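Local coordinates for protein Asp (Solanum tuberosum, PDB 3RFI) that forms the saposin-like domain of a plant aspartic protease and, like many saposin-like proteins, probably interacts with lipid membranes, at residues Q34-S37 with L41-V44; S28-D33 with W82-L87. All coordinates share one frame; numbering follows the deposited sequence. Where two conformers were deposited one is given.

Interaction 1: Q34-S37 with L41-V44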
# COMPACT_ATOMS: atom_id res chain seq x y z
N GLN A 34 14.72 -1.54 -0.28
CA GLN A 34 14.68 -0.37 -1.15
C GLN A 34 14.24 0.84 -0.35
O GLN A 34 14.80 1.92 -0.51
CB GLN A 34 13.63 -0.62 -2.24
CG GLN A 34 13.99 -0.06 -3.49
CD GLN A 34 15.34 -0.59 -3.99
OE1 GLN A 34 15.52 -1.81 -4.22
NE2 GLN A 34 16.28 0.32 -4.17
N VAL A 35 13.22 0.65 0.48
CA VAL A 35 12.70 1.74 1.30
C VAL A 35 13.81 2.16 2.26
O VAL A 35 14.12 3.33 2.37
CB VAL A 35 11.50 1.28 2.14
CG1 VAL A 35 11.12 2.39 3.10
CG2 VAL A 35 10.29 1.06 1.26
N CYS A 36 14.45 1.17 2.89
CA CYS A 36 15.57 1.45 3.82
C CYS A 36 16.80 2.06 3.17
O CYS A 36 17.47 2.90 3.77
CB CYS A 36 15.89 0.17 4.54
SG CYS A 36 14.48 -0.14 5.67
N SER A 37 17.08 1.68 1.94
CA SER A 37 18.10 2.36 1.16
C SER A 37 17.76 3.84 0.88
O SER A 37 18.60 4.72 1.04
CB SER A 37 18.36 1.63 -0.15
OG SER A 37 19.08 0.45 0.12
N LEU A 41 19.65 3.98 5.20
CA LEU A 41 20.04 3.10 6.28
C LEU A 41 20.54 1.75 5.78
O LEU A 41 21.21 1.05 6.54
CB LEU A 41 18.90 2.85 7.28
CG LEU A 41 18.37 4.14 7.92
CD1 LEU A 41 17.20 3.79 8.79
CD2 LEU A 41 19.48 4.77 8.72
N CYS A 42 20.28 1.43 4.51
CA CYS A 42 20.75 0.19 3.90
C CYS A 42 21.41 0.50 2.62
O CYS A 42 21.13 1.51 2.01
CB CYS A 42 19.57 -0.74 3.55
SG CYS A 42 18.77 -1.36 5.04
N PHE A 43 22.25 -0.41 2.16
CA PHE A 43 22.82 -0.29 0.85
C PHE A 43 22.17 -1.25 -0.15
O PHE A 43 21.98 -2.41 0.14
CB PHE A 43 24.33 -0.45 0.87
CG PHE A 43 24.89 -0.78 -0.47
CD1 PHE A 43 24.68 0.09 -1.57
CD2 PHE A 43 25.60 -1.98 -0.68
CE1 PHE A 43 25.22 -0.23 -2.89
CE2 PHE A 43 26.13 -2.31 -1.98
CZ PHE A 43 25.93 -1.42 -3.07
N VAL A 44 21.79 -0.68 -1.30
CA VAL A 44 21.31 -1.33 -2.53
C VAL A 44 21.77 -2.80 -2.67
O VAL A 44 22.58 -3.14 -3.55
CB VAL A 44 21.81 -0.48 -3.80
CG1 VAL A 44 21.54 -1.16 -5.15
CG2 VAL A 44 21.25 0.98 -3.75
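Two backbone hydrogen bonds converge on Cys-36 O as helix 32-38 runs out and the chain doubles back. The shorter comes from Leu-41 N, 2.8 Å from Cys-36 O; it is nearly straight at the hydrogen (161°), with the donor tilted only 21° from the carbonyl plane. Cys-42 N approaches the same face of that plane but stands well above it, 3.3 Å from Cys-36 O, so this second bond is longer and more bent. A CA-H...O contact adds to the polar set, with Ser-37 CA 3.3 Å from Cys-42 O. In the conformer described, Ser-37 OG sits 3.0 Å from Cys-42 O, while the hydroxyl's hydrogen bond goes to Asp-33 O, one turn back along the helix.

Each cysteine belongs to a disulfide, Cys-36 with Cys-76 and Cys-42 with Cys-73. Both bridges run to helix 71-87, and with Cys-11 to Cys-104 they make up the three-disulfide scaffold of the saposin fold.

Apolar packing is tight where the cysteines meet: Cys-42 SG lies 3.3 Å from Cys-36 CB. The Cys-42 sulfur stands beside its own backbone N, anti to the carbonyl carbon (chi1 -68°), which brings it against that methylene on its way to Cys-73.

Interaction 2: S28-D33 with W82-L87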
# COMPACT_ATOMS: atom_id res chain seq x y z
N SER A 28 2.38 -5.77 -1.02
CA SER A 28 3.41 -6.78 -1.27
C SER A 28 4.54 -6.27 -2.14
O SER A 28 5.68 -6.83 -2.12
CB SER A 28 2.79 -8.04 -1.89
OG SER A 28 2.09 -8.75 -0.87
N GLY A 29 4.27 -5.19 -2.89
CA GLY A 29 5.28 -4.58 -3.75
C GLY A 29 6.28 -3.75 -2.93
O GLY A 29 7.37 -3.47 -3.39
N VAL A 30 5.95 -3.37 -1.72
CA VAL A 30 6.96 -2.63 -0.93
C VAL A 30 8.20 -3.47 -0.62
O VAL A 30 8.08 -4.63 -0.25
CB VAL A 30 6.39 -1.88 0.24
CG1 VAL A 30 5.15 -2.41 0.74
CG2 VAL A 30 7.42 -1.74 1.39
N ARG A 31 9.39 -2.92 -0.83
CA ARG A 31 10.61 -3.69 -0.60
C ARG A 31 11.36 -3.03 0.52
O ARG A 31 11.84 -1.95 0.33
CB ARG A 31 11.49 -3.75 -1.85
CG ARG A 31 10.88 -4.64 -2.96
CD ARG A 31 11.48 -4.28 -4.33
NE ARG A 31 11.33 -2.85 -4.68
CZ ARG A 31 11.13 -2.39 -5.92
NH1 ARG A 31 11.04 -3.22 -6.96
NH2 ARG A 31 11.02 -1.07 -6.13
N PRO A 32 11.40 -3.68 1.70
CA PRO A 32 12.04 -3.09 2.88
C PRO A 32 13.42 -2.62 2.52
O PRO A 32 13.83 -1.56 2.95
CB PRO A 32 12.12 -4.31 3.83
CG PRO A 32 10.82 -4.92 3.56
CD PRO A 32 10.78 -4.98 2.03
N ASP A 33 14.15 -3.41 1.76
CA ASP A 33 15.51 -2.98 1.46
C ASP A 33 15.65 -1.71 0.64
O ASP A 33 16.55 -0.89 0.87
CB ASP A 33 16.37 -4.12 0.90
CG ASP A 33 15.90 -4.65 -0.42
OD1 ASP A 33 16.70 -5.38 -1.03
OD2 ASP A 33 14.75 -4.41 -0.87
N TRP A 82 7.13 -4.87 9.31
CA TRP A 82 6.00 -4.68 10.20
C TRP A 82 5.02 -3.63 9.70
O TRP A 82 3.82 -3.76 9.97
CB TRP A 82 6.49 -4.34 11.57
CG TRP A 82 7.02 -5.55 12.26
CD1 TRP A 82 6.63 -6.87 12.04
CD2 TRP A 82 7.95 -5.59 13.33
NE1 TRP A 82 7.28 -7.69 12.92
CE2 TRP A 82 8.10 -6.94 13.72
CE3 TRP A 82 8.71 -4.60 13.99
CZ2 TRP A 82 8.95 -7.33 14.74
CZ3 TRP A 82 9.51 -4.98 15.05
CH2 TRP A 82 9.66 -6.34 15.39
N MET A 83 5.52 -2.57 9.02
CA MET A 83 4.62 -1.60 8.39
C MET A 83 3.75 -2.30 7.36
O MET A 83 2.55 -2.03 7.31
CB MET A 83 5.36 -0.43 7.73
CG MET A 83 6.09 0.38 8.79
SD MET A 83 7.07 1.57 7.86
CE MET A 83 7.89 2.41 9.19
N GLN A 84 4.34 -3.15 6.55
CA GLN A 84 3.58 -3.88 5.55
C GLN A 84 2.55 -4.76 6.19
O GLN A 84 1.48 -4.93 5.62
CB GLN A 84 4.46 -4.78 4.71
CG GLN A 84 5.33 -3.97 3.69
CD GLN A 84 6.36 -4.88 3.02
OE1 GLN A 84 7.39 -5.17 3.61
NE2 GLN A 84 6.03 -5.41 1.81
N ASN A 85 2.90 -5.35 7.32
CA ASN A 85 1.93 -6.23 7.99
C ASN A 85 0.76 -5.42 8.54
O ASN A 85 -0.39 -5.92 8.45
CB ASN A 85 2.55 -7.01 9.13
CG ASN A 85 1.75 -8.24 9.44
OD1 ASN A 85 1.68 -9.13 8.64
ND2 ASN A 85 1.16 -8.30 10.64
N GLN A 86 1.01 -4.21 9.06
CA GLN A 86 -0.08 -3.32 9.48
C GLN A 86 -0.94 -3.03 8.26
O GLN A 86 -2.17 -3.01 8.34
CB GLN A 86 0.41 -2.02 10.11
CG GLN A 86 -0.57 -1.39 11.12
CD GLN A 86 -1.73 -0.81 10.48
OE1 GLN A 86 -2.89 -1.04 10.91
NE2 GLN A 86 -1.48 -0.04 9.44
N LEU A 87 -0.34 -2.88 7.10
CA LEU A 87 -1.14 -2.46 5.96
C LEU A 87 -2.07 -3.58 5.48
O LEU A 87 -3.05 -3.30 4.79
CB LEU A 87 -0.23 -2.01 4.82
CG LEU A 87 0.47 -0.69 5.08
CD1 LEU A 87 1.15 -0.28 3.78
CD2 LEU A 87 -0.58 0.33 5.52
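Gln-84 reaches out from helix 71-87 and meets Val-30 and Pro-32, which lie where the chain passes from helix 6-29 into helix 32-38. Its CG sits beside the backbone N (chi1 -74°) and the chain is extended beyond it, carrying the amide toward that link. Val-30 comes from the opposite direction and lays its two methyls along the outer half of the glutamine. CG2 sits over the flat amide, 3.7 Å from Gln-84 CD, while CG1 comes close to Gln-84 CG, though an unstaggered chi1 (24°) makes that methyl's place doubtful. Pro-32 crosses the side chain at about a right angle, its CG 3.4 Å from Gln-84 OE1.

Val-30 O lies 3.0 Å from Gln-84 NE2 but stands above the amide plane, where the angle is too poor for a hydrogen bond. The amide nitrogen instead donates to Val-27 O, near the end of helix 6-29. Were Gln-84 an alanine, Val-27 O would probably lose its amide donor and a gap would open beneath the Val-30 methyls. The contact thus joins the two saposin-like halves by a polar side chain whose bond to Val-27 O probably sets which way the amide is turned, while aliphatic carbons pack against it.

Both are surface contacts, but interaction 2 lies nearer the middle of the chain, its centre 8 Å from the chain centre against 18 Å for interaction 1. Helix 32-38 serves both: its first residues belong to 28-33 and its later ones to 34-37. They meet through Val-35 CG2, 4.0 Å from Val-30 CG2. Interaction 1 is local, a turn closed by main-chain bonds and tied covalently to helix 71-87 by its two cysteines. Interaction 2 spans distant parts of the sequence and relies on side-chain packing around one glutamine of that same helix. Helix 71-87 is therefore tied by disulfides near its start, whereas Gln-84 near its end makes only noncovalent contacts with 28-33.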